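Local coordinates for PR domain zinc finger protein 2 (PDB 2QPW) that trimethylates a specific lysine of histone H3 with S-adenosylmethionine as methyl donor through its PR (SET-related) domain, and may act as a DNA-binding transcription factor, at residues A[14-20]-A[100-104]. Where two conformers were deposited one is given. Residue numbers count along the deposited sequence, not the author numbering.
Sequences ETLAEVP and LRYVN
In the PR domain, a variant of the SET fold, the N-terminal arm packs against the loop leading into strand 104-119, and the contact illustrates how the polar groups of a largely buried contact are satisfied one by one. Residues 16-18 form a 3-10 turn, closed by Glu18 N donating to Thr15 O (3.1 Å); Glu18 OE1 folds back to accept Thr15 N at 2.8 Å and Thr15 OG1 at 2.6 Å. Pro20 then takes the N-cap position of helix 21-25. Across the contact, residues 100-102 have helical phi/psi, with Val103 N bonded to Leu100 O at 3.1 Å. The backbones stay apart, the nearest CA atoms being those of Val19 and Tyr102 at 9.4 Å, so side chains bridge the gap. Tyr102 (chi1 m) reaches across to place its OH 3.5 Å from Pro20 CD, and Val19 CG1 packs 4.0 Å from Tyr102 CZ; Leu33 and Ile43 of the neighbouring two-stranded sheet also touch the tyrosine. Extended Glu14 (chi1 and chi2 t) divides its carboxylate: OE1 takes the amide of Ile43, whereas Glu14 OE2 receives Arg101 NH1 in a 3.1 Å salt bridge. Arg101 spends NE and NH2 on the carbonyls of Ala91 and Thr92. One water completes the accounting, donating to Glu14 OE2 (3.1 Å), weakly to Glu18 O (3.4 Å), and hydrogen-bonded to Tyr102 OH at 2.7 Å.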
loop_
_atom_site.group_PDB
_atom_site.type_symbol
_atom_site.label_atom_id
_atom_site.label_comp_id
_atom_site.label_asym_id
_atom_site.label_seq_id
_atom_site.Cartn_x
_atom_site.Cartn_y
_atom_site.Cartn_z
ATOM N N GLU A 14 -10.956 9.172 7.182
ATOM C CA GLU A 14 -10.796 7.806 7.676
ATOM C C GLU A 14 -9.904 7.840 8.910
ATOM O O GLU A 14 -8.743 8.279 8.815
ATOM C CB GLU A 14 -10.134 6.966 6.577
ATOM C CG GLU A 14 -9.876 5.520 6.916
ATOM C CD GLU A 14 -9.007 4.880 5.837
ATOM O OE1 GLU A 14 -7.825 5.298 5.675
ATOM O OE2 GLU A 14 -9.538 3.994 5.120
ATOM N N THR A 15 -10.416 7.373 10.057
ATOM C CA THR A 15 -9.636 7.343 11.315
ATOM C C THR A 15 -9.249 5.929 11.786
ATOM O O THR A 15 -9.719 4.951 11.211
ATOM C CB THR A 15 -10.376 8.084 12.449
ATOM O OG1 THR A 15 -11.391 7.222 13.004
ATOM C CG2 THR A 15 -11.018 9.352 11.888
ATOM N N LEU A 16 -8.392 5.815 12.813
ATOM C CA LEU A 16 -8.039 4.481 13.338
ATOM C C LEU A 16 -9.264 3.694 13.811
ATOM O O LEU A 16 -9.325 2.455 13.677
ATOM C CB LEU A 16 -6.958 4.526 14.444
ATOM C CG LEU A 16 -5.504 4.714 14.062
ATOM C CD1 LEU A 16 -4.641 4.956 15.328
ATOM C CD2 LEU A 16 -4.955 3.514 13.237
ATOM N N ALA A 17 -10.254 4.417 14.341
ATOM C CA ALA A 17 -11.485 3.779 14.790
ATOM C C ALA A 17 -12.192 2.980 13.701
ATOM O O ALA A 17 -12.883 2.022 14.033
ATOM C CB ALA A 17 -12.434 4.813 15.412
ATOM N N GLU A 18 -12.026 3.340 12.419
ATOM C CA GLU A 18 -12.716 2.619 11.335
ATOM C C GLU A 18 -11.987 1.434 10.678
ATOM O O GLU A 18 -12.507 0.835 9.726
ATOM C CB GLU A 18 -13.225 3.525 10.221
ATOM C CG GLU A 18 -12.696 4.885 10.124
ATOM C CD GLU A 18 -13.363 5.841 11.095
ATOM O OE1 GLU A 18 -13.022 7.034 11.039
ATOM O OE2 GLU A 18 -14.208 5.416 11.920
ATOM N N VAL A 19 -10.791 1.122 11.143
ATOM C CA VAL A 19 -10.056 0.009 10.548
ATOM C C VAL A 19 -10.709 -1.287 11.100
ATOM O O VAL A 19 -11.034 -1.325 12.307
ATOM C CB VAL A 19 -8.573 0.066 10.935
ATOM C CG1 VAL A 19 -7.806 -1.159 10.370
ATOM C CG2 VAL A 19 -7.952 1.397 10.462
ATOM N N PRO A 20 -10.929 -2.309 10.239
ATOM C CA PRO A 20 -11.459 -3.587 10.772
ATOM C C PRO A 20 -10.575 -4.156 11.889
ATOM O O PRO A 20 -9.350 -4.108 11.792
ATOM C CB PRO A 20 -11.433 -4.519 9.548
ATOM C CG PRO A 20 -11.565 -3.593 8.356
ATOM C CD PRO A 20 -10.762 -2.359 8.768
ATOM N N LEU A 100 -1.708 -4.169 4.247
ATOM C CA LEU A 100 -1.032 -3.565 3.049
ATOM C C LEU A 100 -1.875 -2.560 2.295
ATOM O O LEU A 100 -1.336 -1.604 1.703
ATOM C CB LEU A 100 -0.482 -4.643 2.086
ATOM C CG LEU A 100 0.806 -5.349 2.525
ATOM C CD1 LEU A 100 0.514 -6.447 3.607
ATOM C CD2 LEU A 100 1.464 -5.955 1.321
ATOM N N ARG A 101 -3.201 -2.705 2.385
ATOM C CA ARG A 101 -4.146 -1.708 1.809
ATOM C C ARG A 101 -3.859 -0.252 2.250
ATOM O O ARG A 101 -4.013 0.732 1.477
ATOM C CB ARG A 101 -5.577 -2.059 2.243
ATOM C CG ARG A 101 -6.628 -0.999 1.783
ATOM C CD ARG A 101 -7.924 -1.107 2.504
ATOM N NE ARG A 101 -8.939 -0.198 1.974
ATOM C CZ ARG A 101 -9.174 1.047 2.386
ATOM N NH1 ARG A 101 -8.470 1.624 3.369
ATOM N NH2 ARG A 101 -10.171 1.711 1.835
ATOM N N TYR A 102 -3.459 -0.118 3.504
ATOM C CA TYR A 102 -3.238 1.203 4.130
ATOM C C TYR A 102 -1.886 1.860 3.788
ATOM O O TYR A 102 -1.662 3.031 4.156
ATOM C CB TYR A 102 -3.423 1.066 5.649
ATOM C CG TYR A 102 -4.856 0.745 6.012
ATOM C CD1 TYR A 102 -5.780 1.771 6.195
ATOM C CD2 TYR A 102 -5.310 -0.597 6.128
ATOM C CE1 TYR A 102 -7.130 1.507 6.501
ATOM C CE2 TYR A 102 -6.665 -0.877 6.414
ATOM C CZ TYR A 102 -7.553 0.175 6.625
ATOM O OH TYR A 102 -8.865 -0.057 6.921
ATOM N N VAL A 103 -0.976 1.132 3.116
ATOM C CA VAL A 103 0.298 1.744 2.638
ATOM C C VAL A 103 -0.006 2.759 1.516
ATOM O O VAL A 103 -0.482 2.391 0.401
ATOM C CB VAL A 103 1.289 0.672 2.127
ATOM C CG1 VAL A 103 2.559 1.302 1.505
ATOM C CG2 VAL A 103 1.630 -0.343 3.246
ATOM N N ASN A 104 0.232 4.033 1.808
ATOM C CA ASN A 104 -0.020 5.084 0.830
ATOM C C ASN A 104 0.996 5.080 -0.320
ATOM O O ASN A 104 2.076 4.510 -0.202
ATOM C CB ASN A 104 -0.057 6.459 1.523
ATOM C CG ASN A 104 -0.949 7.471 0.800
ATOM O OD1 ASN A 104 -1.514 7.188 -0.272
ATOM N ND2 ASN A 104 -1.060 8.680 1.380
HETATM O O HOH W 1 -10.716 1.952 7.064
#